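Local coordinates for protein mannose-6-phosphate isomerase (Helicobacter pylori, PDB 2QH5) that probably makes GDP-mannose from mannose 1-phosphate and GTP with its N-terminal nucleotidyltransferase domain, the part described here, and belongs to the type 2 mannose-6-phosphate isomerase family, at residues D113-D118 against A264-D268; V139-I145 against Y185-F191; E201-H205 against L250-K256. All coordinates share one frame. Residues are numbered along the deposited sequence.

Interaction 1: D113-D118 against A264-D268; sequences DHLIKD and AKWSD
Ser267 N donates to Leu115 O at 2.8 Å, the shortest hydrogen bond between 113-118 and 264-268. The return bond, Leu115 N to Ser267 O, is weak at 3.3 Å; together the two make a single antiparallel, hydrogen-bonded bridge with CA atoms 4.9 Å apart. The backbone is extended at His114-Ile116 and Trp266-Ser267, and the segments run 162° apart end to end. Ala264 O, at the far end, accepts from Asp118 N at 3.0 Å and weakly from Lys117 N at 3.2 Å. Asp118 then N-caps helix 119-134, its carboxylate taking the backbone N of Ala121. Lys265 sits at phi/psi 61/55, a left-handed kink before the bridge.

Beside the bridge, the residues just before each partner meet: the edge of Trp266 (chi1 t) points at the face of His114 (chi1 m), the indole five-membered ring centroid 4.4 Å from that of the imidazole, planes at 67°, a T-shaped pair. A water 2.6 Å from His114 NE2 donates a weak bond to Asp268 OD1 at 2.8 Å. Branched Ile116 fills the adjoining space, its CG1 4.0 Å from Trp266 CD1 and its CG2 3.9 Å from Ala264 CB, where a small methyl allows close approach. This loop-to-loop pairing ties the approach to helix 119-134 to the C-terminal end of the modelled chain. With Asp113 OD2 and Asp268 OD1 only 3.7 Å apart, like charges meet, so cohesion rests on backbone bonds and ring packing, not ion pairing.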
loop_
_atom_site.group_PDB
_atom_site.type_symbol
_atom_site.label_atom_id
_atom_site.label_comp_id
_atom_site.label_asym_id
_atom_site.label_seq_id
_atom_site.Cartn_x
_atom_site.Cartn_y
_atom_site.Cartn_z
ATOM N N ASP A 113 -0.334 9.558 1.613
ATOM C CA ASP A 113 0.477 10.776 1.473
ATOM C C ASP A 113 1.040 10.970 0.054
ATOM O O ASP A 113 2.179 11.415 -0.123
ATOM C CB ASP A 113 1.603 10.807 2.521
ATOM C CG ASP A 113 2.446 9.530 2.532
ATOM O OD1 ASP A 113 3.046 9.221 3.583
ATOM O OD2 ASP A 113 2.515 8.829 1.502
ATOM N N HIS A 114 0.230 10.631 -0.946
ATOM C CA HIS A 114 0.631 10.721 -2.344
ATOM C C HIS A 114 -0.129 11.803 -3.087
ATOM O O HIS A 114 -1.349 11.942 -2.939
ATOM C CB HIS A 114 0.400 9.388 -3.060
ATOM C CG HIS A 114 1.494 8.386 -2.856
ATOM N ND1 HIS A 114 1.353 7.057 -3.196
ATOM C CD2 HIS A 114 2.741 8.513 -2.341
ATOM C CE1 HIS A 114 2.470 6.413 -2.911
ATOM N NE2 HIS A 114 3.326 7.272 -2.386
ATOM N N LEU A 115 0.604 12.559 -3.898
ATOM C CA LEU A 115 0.002 13.514 -4.813
ATOM C C LEU A 115 0.186 13.006 -6.243
ATOM O O LEU A 115 1.311 12.780 -6.703
ATOM C CB LEU A 115 0.626 14.901 -4.645
ATOM C CG LEU A 115 -0.277 16.140 -4.700
ATOM C CD1 LEU A 115 0.594 17.395 -4.723
ATOM C CD2 LEU A 115 -1.262 16.136 -5.879
ATOM N N ILE A 116 -0.934 12.808 -6.926
ATOM C CA ILE A 116 -0.942 12.339 -8.299
ATOM C C ILE A 116 -1.909 13.230 -9.067
ATOM O O ILE A 116 -3.107 13.259 -8.775
ATOM C CB ILE A 116 -1.330 10.840 -8.383
ATOM C CG1 ILE A 116 -0.149 9.970 -7.938
ATOM C CG2 ILE A 116 -1.739 10.451 -9.801
ATOM C CD1 ILE A 116 -0.535 8.641 -7.334
ATOM N N LYS A 117 -1.369 13.973 -10.032
ATOM C CA LYS A 117 -2.134 14.985 -10.755
ATOM C C LYS A 117 -2.730 14.496 -12.077
ATOM O O LYS A 117 -3.896 14.770 -12.369
ATOM C CB LYS A 117 -1.295 16.248 -10.954
ATOM C CG LYS A 117 -1.299 17.161 -9.737
ATOM C CD LYS A 117 0.001 17.937 -9.605
ATOM C CE LYS A 117 1.118 17.054 -9.064
ATOM N NZ LYS A 117 2.418 17.773 -8.975
ATOM N N ASP A 118 -1.942 13.774 -12.872
ATOM C CA ASP A 118 -2.474 13.167 -14.091
ATOM C C ASP A 118 -3.266 11.922 -13.713
ATOM O O ASP A 118 -2.698 10.853 -13.505
ATOM C CB ASP A 118 -1.355 12.833 -15.086
ATOM C CG ASP A 118 -1.874 12.602 -16.504
ATOM O OD1 ASP A 118 -1.250 13.130 -17.448
ATOM O OD2 ASP A 118 -2.896 11.899 -16.685
ATOM N N ALA A 264 2.683 10.291 -13.917
ATOM C CA ALA A 264 1.458 10.999 -13.554
ATOM C C ALA A 264 1.686 12.197 -12.624
ATOM O O ALA A 264 0.746 12.668 -11.980
ATOM C CB ALA A 264 0.455 10.021 -12.941
ATOM N N LYS A 265 2.926 12.689 -12.589
ATOM C CA LYS A 265 3.367 13.738 -11.651
ATOM C C LYS A 265 3.228 13.303 -10.191
ATOM O O LYS A 265 2.584 13.974 -9.376
ATOM C CB LYS A 265 2.670 15.082 -11.907
ATOM C CG LYS A 265 3.393 15.973 -12.899
ATOM C CD LYS A 265 2.847 17.389 -12.856
ATOM C CE LYS A 265 3.713 18.339 -13.665
ATOM N NZ LYS A 265 3.239 19.745 -13.536
ATOM N N TRP A 266 3.850 12.170 -9.884
ATOM C CA TRP A 266 3.819 11.572 -8.557
ATOM C C TRP A 266 4.707 12.337 -7.572
ATOM O O TRP A 266 5.887 12.585 -7.845
ATOM C CB TRP A 266 4.262 10.111 -8.664
ATOM C CG TRP A 266 4.380 9.372 -7.363
ATOM C CD1 TRP A 266 3.394 8.677 -6.724
ATOM C CD2 TRP A 266 5.562 9.224 -6.561
ATOM N NE1 TRP A 266 3.885 8.115 -5.569
ATOM C CE2 TRP A 266 5.212 8.435 -5.445
ATOM C CE3 TRP A 266 6.878 9.687 -6.675
ATOM C CZ2 TRP A 266 6.131 8.101 -4.448
ATOM C CZ3 TRP A 266 7.789 9.354 -5.684
ATOM C CH2 TRP A 266 7.410 8.568 -4.587
ATOM N N SER A 267 4.130 12.709 -6.432
ATOM C CA SER A 267 4.868 13.423 -5.391
ATOM C C SER A 267 4.817 12.708 -4.039
ATOM O O SER A 267 3.869 11.974 -3.745
ATOM C CB SER A 267 4.360 14.861 -5.252
ATOM O OG SER A 267 4.795 15.663 -6.335
ATOM N N ASP A 268 5.849 12.937 -3.228
ATOM C CA ASP A 268 5.950 12.351 -1.897
ATOM C C ASP A 268 6.479 13.369 -0.886
ATOM O O ASP A 268 5.896 13.565 0.181
ATOM C CB ASP A 268 6.858 11.120 -1.924
ATOM C CG ASP A 268 6.688 10.240 -0.697
ATOM O OD1 ASP A 268 5.552 10.134 -0.181
ATOM O OD2 ASP A 268 7.689 9.643 -0.249
HETATM O O HOH W 1 5.157 7.392 -0.556
#

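Interaction 2: V139-I145 against Y185-F191; sequences VTFGVSI and YFNSGMF
Strand 139-144 and the first part of strand 184-194 pair antiparallel but strongly twisted: the short axes run 134° apart and approach to 4.2 Å. Val143 and Phe186 form the hydrogen-bonded pair, with Val143 N to Phe186 O at 2.9 Å and Phe186 N to Val143 O at 2.7 Å; Ser188 N to Phe141 O, at 3.0 Å, extends the ladder. Gly142 faces Asn187 in a non-hydrogen-bonded pair. Its lack of a side chain leaves a hollow for Tyr185 (chi1 m), whose CB lies 3.8 Å from Gly142 CA; a CB on residue 142 would crowd the Tyr185 ring.

On the other face, the Val143 and Phe186 CB atoms approach to 4.2 Å. Past the strand end, Ile145 lies flat over the Phe186 ring, its CG1 3.9 Å from the centroid and 5° off the normal, a CH-pi contact, while its CG2 reaches Phe186 CZ at 3.6 Å.

The second strand then breaks at Gly189, whose phi of 89° and psi of -10° suit glycine. An Asx turn (Gly189 N to Asn187 OD1, 3.2 Å) and an ST turn (Met190 N to Ser188 OG, 3.0 Å) shape this corner. Beyond it, Met190 CE lies over a face of the Phe141 ring and Met190 SD, 5.1 Å from the centroid, approaches obliquely, a Met-aromatic contact.

Within the mixed sheet of this GT-A-type domain, strand 257-261 flanks 139-144 on its other edge. Val139 and Phe141 pack on Ala129 of helix 119-134, and Phe191 packs against helix 246-251.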
loop_
_atom_site.group_PDB
_atom_site.type_symbol
_atom_site.label_atom_id
_atom_site.label_comp_id
_atom_site.label_asym_id
_atom_site.label_seq_id
_atom_site.Cartn_x
_atom_site.Cartn_y
_atom_site.Cartn_z
ATOM N N VAL A 139 2.537 -6.754 -8.153
ATOM C CA VAL A 139 2.797 -5.656 -9.057
ATOM C C VAL A 139 3.215 -4.449 -8.266
ATOM O O VAL A 139 2.554 -4.058 -7.304
ATOM C CB VAL A 139 1.569 -5.326 -9.951
ATOM C CG1 VAL A 139 1.959 -4.380 -11.058
ATOM C CG2 VAL A 139 0.971 -6.598 -10.532
ATOM N N THR A 140 4.336 -3.876 -8.680
ATOM C CA THR A 140 4.862 -2.658 -8.098
ATOM C C THR A 140 4.850 -1.543 -9.156
ATOM O O THR A 140 4.573 -1.806 -10.324
ATOM C CB THR A 140 6.273 -2.897 -7.538
ATOM O OG1 THR A 140 6.655 -1.780 -6.730
ATOM C CG2 THR A 140 7.286 -3.101 -8.659
ATOM N N PHE A 141 5.123 -0.304 -8.750
ATOM C CA PHE A 141 5.045 0.830 -9.665
ATOM C C PHE A 141 6.333 1.649 -9.678
ATOM O O PHE A 141 6.831 2.055 -8.627
ATOM C CB PHE A 141 3.867 1.747 -9.316
ATOM C CG PHE A 141 2.508 1.149 -9.583
ATOM C CD1 PHE A 141 1.938 0.228 -8.700
ATOM C CD2 PHE A 141 1.771 1.545 -10.690
ATOM C CE1 PHE A 141 0.675 -0.311 -8.937
ATOM C CE2 PHE A 141 0.500 1.010 -10.934
ATOM C CZ PHE A 141 -0.048 0.084 -10.056
ATOM N N GLY A 142 6.856 1.907 -10.876
ATOM C CA GLY A 142 8.103 2.641 -11.022
ATOM C C GLY A 142 7.925 4.124 -11.293
ATOM O O GLY A 142 7.019 4.528 -12.024
ATOM N N VAL A 143 8.791 4.931 -10.692
ATOM C CA VAL A 143 8.824 6.368 -10.941
ATOM C C VAL A 143 10.248 6.745 -11.334
ATOM O O VAL A 143 11.206 6.396 -10.638
ATOM C CB VAL A 143 8.343 7.186 -9.712
ATOM C CG1 VAL A 143 8.711 8.662 -9.845
ATOM C CG2 VAL A 143 6.839 7.037 -9.529
ATOM N N SER A 144 10.370 7.441 -12.463
ATOM C CA SER A 144 11.663 7.802 -13.043
ATOM C C SER A 144 12.447 8.771 -12.171
ATOM O O SER A 144 11.979 9.865 -11.850
ATOM C CB SER A 144 11.477 8.371 -14.451
ATOM O OG SER A 144 10.283 9.129 -14.533
ATOM N N ILE A 145 13.645 8.339 -11.796
ATOM C CA ILE A 145 14.518 9.071 -10.889
ATOM C C ILE A 145 15.058 10.367 -11.494
ATOM O O ILE A 145 15.555 10.376 -12.624
ATOM C CB ILE A 145 15.727 8.191 -10.487
ATOM C CG1 ILE A 145 15.257 6.827 -9.973
ATOM C CG2 ILE A 145 16.604 8.903 -9.464
ATOM C CD1 ILE A 145 16.380 5.838 -9.723
ATOM N N TYR A 185 14.269 2.777 -11.296
ATOM C CA TYR A 185 13.083 3.543 -10.928
ATOM C C TYR A 185 12.935 3.624 -9.404
ATOM O O TYR A 185 13.364 2.724 -8.674
ATOM C CB TYR A 185 11.822 2.900 -11.515
ATOM C CG TYR A 185 11.753 2.793 -13.027
ATOM C CD1 TYR A 185 10.912 3.626 -13.765
ATOM C CD2 TYR A 185 12.490 1.834 -13.718
ATOM C CE1 TYR A 185 10.826 3.519 -15.150
ATOM C CE2 TYR A 185 12.418 1.726 -15.101
ATOM C CZ TYR A 185 11.584 2.567 -15.809
ATOM O OH TYR A 185 11.516 2.449 -17.179
ATOM N N PHE A 186 12.331 4.711 -8.929
ATOM C CA PHE A 186 11.907 4.802 -7.535
ATOM C C PHE A 186 10.683 3.926 -7.348
ATOM O O PHE A 186 9.750 3.969 -8.152
ATOM C CB PHE A 186 11.522 6.238 -7.156
ATOM C CG PHE A 186 12.692 7.145 -6.880
ATOM C CD1 PHE A 186 13.768 6.711 -6.109
ATOM C CD2 PHE A 186 12.696 8.453 -7.364
ATOM C CE1 PHE A 186 14.841 7.556 -5.842
ATOM C CE2 PHE A 186 13.762 9.302 -7.105
ATOM C CZ PHE A 186 14.837 8.855 -6.338
ATOM N N ASN A 187 10.687 3.128 -6.290
ATOM C CA ASN A 187 9.478 2.423 -5.900
ATOM C C ASN A 187 8.441 3.407 -5.358
ATOM O O ASN A 187 8.727 4.193 -4.452
ATOM C CB ASN A 187 9.785 1.338 -4.871
ATOM C CG ASN A 187 8.537 0.645 -4.378
ATOM O OD1 ASN A 187 7.548 0.516 -5.111
ATOM N ND2 ASN A 187 8.563 0.208 -3.125
ATOM N N SER A 188 7.240 3.360 -5.921
ATOM C CA SER A 188 6.189 4.295 -5.552
ATOM C C SER A 188 5.646 3.991 -4.166
ATOM O O SER A 188 5.110 4.870 -3.497
ATOM C CB SER A 188 5.048 4.247 -6.562
ATOM O OG SER A 188 4.291 3.064 -6.401
ATOM N N GLY A 189 5.787 2.743 -3.737
ATOM C CA GLY A 189 5.212 2.304 -2.475
ATOM C C GLY A 189 3.799 1.787 -2.653
ATOM O O GLY A 189 3.242 1.213 -1.728
ATOM N N MET A 190 3.221 1.999 -3.838
ATOM C CA MET A 190 1.926 1.409 -4.220
ATOM C C MET A 190 2.117 -0.034 -4.679
ATOM O O MET A 190 3.214 -0.401 -5.097
ATOM C CB MET A 190 1.288 2.186 -5.366
ATOM C CG MET A 190 1.174 3.683 -5.170
ATOM S SD MET A 190 0.330 4.431 -6.571
ATOM C CE MET A 190 -0.903 3.171 -6.938
ATOM N N PHE A 191 1.052 -0.840 -4.627
ATOM C CA PHE A 191 1.136 -2.268 -4.944
ATOM C C PHE A 191 -0.205 -2.810 -5.375
ATOM O O PHE A 191 -1.228 -2.375 -4.871
ATOM C CB PHE A 191 1.582 -3.095 -3.733
ATOM C CG PHE A 191 2.966 -2.795 -3.263
ATOM C CD1 PHE A 191 3.167 -2.109 -2.074
ATOM C CD2 PHE A 191 4.071 -3.184 -4.010
ATOM C CE1 PHE A 191 4.444 -1.808 -1.641
ATOM C CE2 PHE A 191 5.355 -2.886 -3.584
ATOM C CZ PHE A 191 5.543 -2.200 -2.396
#

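Interaction 3: E201-H205 against L250-K256; sequences ELKKH and LMQQSHK
This is a helix-to-loop contact at the periphery of the nucleotidyltransferase domain: the last turn of helix 195-205 meets the end of helix 246-251 and the loop leading to strand 257-261. Glu201 organises it. With chi1 and chi2 both m, its carboxylate accepts from Ser254 OG through Glu201 OE2 at 2.5 Å. Ser254 OG in turn accepts from Lys256 N at 3.2 Å, an ST turn. Glu201 OE1 makes salt bridges with Lys204 NZ, one helical turn on, at 2.9 Å and with extended Lys256 NZ at 3.5 Å. One water bridges Glu201 OE1 to Lys256 NZ, at 2.5 and 2.9 Å; another joins Glu201 OE2 to His255 N, at 2.9 and 3.0 Å.

Beneath these charges Leu250 (chi1 t, chi2 p) fills the gap beside the helix, CD1 3.7 Å from Glu201 CB and 4.1 Å from His205 CB. His205 (chi1 m) lays one ring face over the Gln253 carbonyl, and its CD2 is 3.7 Å from Gln253 CB.

Lys204 NZ and Lys256 NZ are 3.7 Å apart, so the shared carboxylate between them offsets the repulsion: one acid holds two bases, a serine and two waters.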
loop_
_atom_site.group_PDB
_atom_site.type_symbol
_atom_site.label_atom_id
_atom_site.label_comp_id
_atom_site.label_asym_id
_atom_site.label_seq_id
_atom_site.Cartn_x
_atom_site.Cartn_y
_atom_site.Cartn_z
ATOM N N GLU A 201 3.083 -15.797 -1.062
ATOM C CA GLU A 201 4.434 -15.257 -1.180
ATOM C C GLU A 201 5.007 -14.895 0.177
ATOM O O GLU A 201 6.200 -15.087 0.419
ATOM C CB GLU A 201 4.454 -14.033 -2.092
ATOM C CG GLU A 201 4.422 -14.368 -3.581
ATOM C CD GLU A 201 5.665 -15.112 -4.035
ATOM O OE1 GLU A 201 5.532 -16.317 -4.350
ATOM O OE2 GLU A 201 6.770 -14.503 -4.058
ATOM N N LEU A 202 4.159 -14.377 1.061
ATOM C CA LEU A 202 4.591 -14.071 2.418
ATOM C C LEU A 202 4.912 -15.359 3.177
ATOM O O LEU A 202 5.881 -15.400 3.915
ATOM C CB LEU A 202 3.552 -13.228 3.167
ATOM C CG LEU A 202 4.033 -12.353 4.338
ATOM C CD1 LEU A 202 5.137 -11.376 3.958
ATOM C CD2 LEU A 202 2.867 -11.580 4.862
ATOM N N LYS A 203 4.122 -16.413 2.976
ATOM C CA LYS A 203 4.422 -17.703 3.602
ATOM C C LYS A 203 5.822 -18.192 3.223
ATOM O O LYS A 203 6.610 -18.560 4.096
ATOM C CB LYS A 203 3.375 -18.752 3.230
ATOM C CG LYS A 203 3.296 -19.923 4.204
ATOM C CD LYS A 203 1.989 -20.692 4.018
ATOM C CE LYS A 203 1.925 -21.926 4.915
ATOM N NZ LYS A 203 2.709 -23.072 4.345
ATOM N N LYS A 204 6.120 -18.164 1.924
ATOM C CA LYS A 204 7.420 -18.560 1.395
ATOM C C LYS A 204 8.583 -17.748 1.955
ATOM O O LYS A 204 9.603 -18.312 2.349
ATOM C CB LYS A 204 7.444 -18.440 -0.133
ATOM C CG LYS A 204 6.800 -19.600 -0.886
ATOM C CD LYS A 204 7.571 -19.951 -2.175
ATOM C CE LYS A 204 7.258 -19.013 -3.343
ATOM N NZ LYS A 204 5.857 -19.152 -3.851
ATOM N N HIS A 205 8.432 -16.428 1.981
ATOM C CA HIS A 205 9.590 -15.558 2.147
ATOM C C HIS A 205 9.726 -14.898 3.510
ATOM O O HIS A 205 10.844 -14.614 3.951
ATOM C CB HIS A 205 9.657 -14.541 1.005
ATOM C CG HIS A 205 10.000 -15.166 -0.310
ATOM N ND1 HIS A 205 9.083 -15.321 -1.326
ATOM C CD2 HIS A 205 11.152 -15.726 -0.754
ATOM C CE1 HIS A 205 9.658 -15.928 -2.348
ATOM N NE2 HIS A 205 10.913 -16.183 -2.028
ATOM N N LEU A 250 9.394 -8.888 1.747
ATOM C CA LEU A 250 8.896 -9.653 0.613
ATOM C C LEU A 250 9.459 -9.229 -0.733
ATOM O O LEU A 250 9.895 -10.072 -1.519
ATOM C CB LEU A 250 7.369 -9.585 0.585
ATOM C CG LEU A 250 6.618 -10.346 -0.503
ATOM C CD1 LEU A 250 6.952 -11.834 -0.481
ATOM C CD2 LEU A 250 5.130 -10.114 -0.323
ATOM N N MET A 251 9.448 -7.926 -0.993
ATOM C CA MET A 251 9.813 -7.412 -2.309
ATOM C C MET A 251 11.290 -7.615 -2.659
ATOM O O MET A 251 11.651 -7.632 -3.825
ATOM C CB MET A 251 9.404 -5.940 -2.456
ATOM C CG MET A 251 7.931 -5.672 -2.184
ATOM S SD MET A 251 6.830 -6.522 -3.332
ATOM C CE MET A 251 5.253 -6.395 -2.509
ATOM N N GLN A 252 12.143 -7.799 -1.660
ATOM C CA GLN A 252 13.553 -8.077 -1.935
ATOM C C GLN A 252 13.831 -9.569 -2.165
ATOM O O GLN A 252 14.971 -9.961 -2.436
ATOM C CB GLN A 252 14.444 -7.535 -0.814
ATOM C CG GLN A 252 14.628 -6.029 -0.850
ATOM C CD GLN A 252 15.793 -5.553 -0.001
ATOM O OE1 GLN A 252 16.274 -4.432 -0.166
ATOM N NE2 GLN A 252 16.255 -6.405 0.915
ATOM N N GLN A 253 12.797 -10.400 -2.068
ATOM C CA GLN A 253 12.987 -11.844 -2.156
ATOM C C GLN A 253 12.020 -12.542 -3.085
ATOM O O GLN A 253 12.238 -13.699 -3.440
ATOM C CB GLN A 253 12.888 -12.474 -0.772
ATOM C CG GLN A 253 14.176 -12.409 0.000
ATOM C CD GLN A 253 13.977 -11.813 1.361
ATOM O OE1 GLN A 253 14.584 -10.796 1.693
ATOM N NE2 GLN A 253 13.104 -12.424 2.157
ATOM N N SER A 254 10.950 -11.854 -3.465
ATOM C CA SER A 254 9.939 -12.458 -4.327
ATOM C C SER A 254 10.413 -12.607 -5.787
ATOM O O SER A 254 10.993 -11.680 -6.381
ATOM C CB SER A 254 8.625 -11.675 -4.261
ATOM O OG SER A 254 7.626 -12.313 -5.035
ATOM N N HIS A 255 10.162 -13.788 -6.344
ATOM C CA HIS A 255 10.474 -14.064 -7.737
ATOM C C HIS A 255 9.332 -13.639 -8.667
ATOM O O HIS A 255 9.459 -13.740 -9.888
ATOM C CB HIS A 255 10.774 -15.553 -7.930
ATOM C CG HIS A 255 11.981 -16.031 -7.185
ATOM N ND1 HIS A 255 13.265 -15.675 -7.537
ATOM C CD2 HIS A 255 12.098 -16.850 -6.112
ATOM C CE1 HIS A 255 14.121 -16.247 -6.708
ATOM N NE2 HIS A 255 13.439 -16.965 -5.835
ATOM N N LYS A 256 8.233 -13.154 -8.087
ATOM C CA LYS A 256 7.002 -12.888 -8.832
ATOM C C LYS A 256 6.648 -11.410 -8.984
ATOM O O LYS A 256 5.475 -11.045 -8.951
ATOM C CB LYS A 256 5.848 -13.645 -8.193
ATOM C CG LYS A 256 6.104 -15.127 -8.143
ATOM C CD LYS A 256 4.913 -15.924 -7.678
ATOM C CE LYS A 256 5.245 -17.409 -7.771
ATOM N NZ LYS A 256 4.285 -18.260 -7.034
HETATM O O HOH W 2 3.290 -17.442 -4.418
HETATM O O HOH W 3 8.697 -16.203 -5.312
#

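Along the chain, interaction 1 encloses the other two, which follow in series: interaction 2 closes before interaction 3 opens. Interactions 1 and 2 have centres about 12 Å apart and touch, with Trp266 CE3 3.8 Å from Val143 CG1 and His114 CE1 3.8 Å from Met190 CG. Interaction 3 lies about 17 Å from interaction 2 between centres, but Met251 CE reaches Phe191 CE2 at 3.7 Å, and strand 184-194 leads directly into helix 195-205. Interactions 1 and 3, about 27 Å apart by centres, lie on opposite sides of the chain's centre. The strand pair thus forms a buried middle between two peripheral contacts, joining chain-distant parts into one nucleotidyltransferase domain.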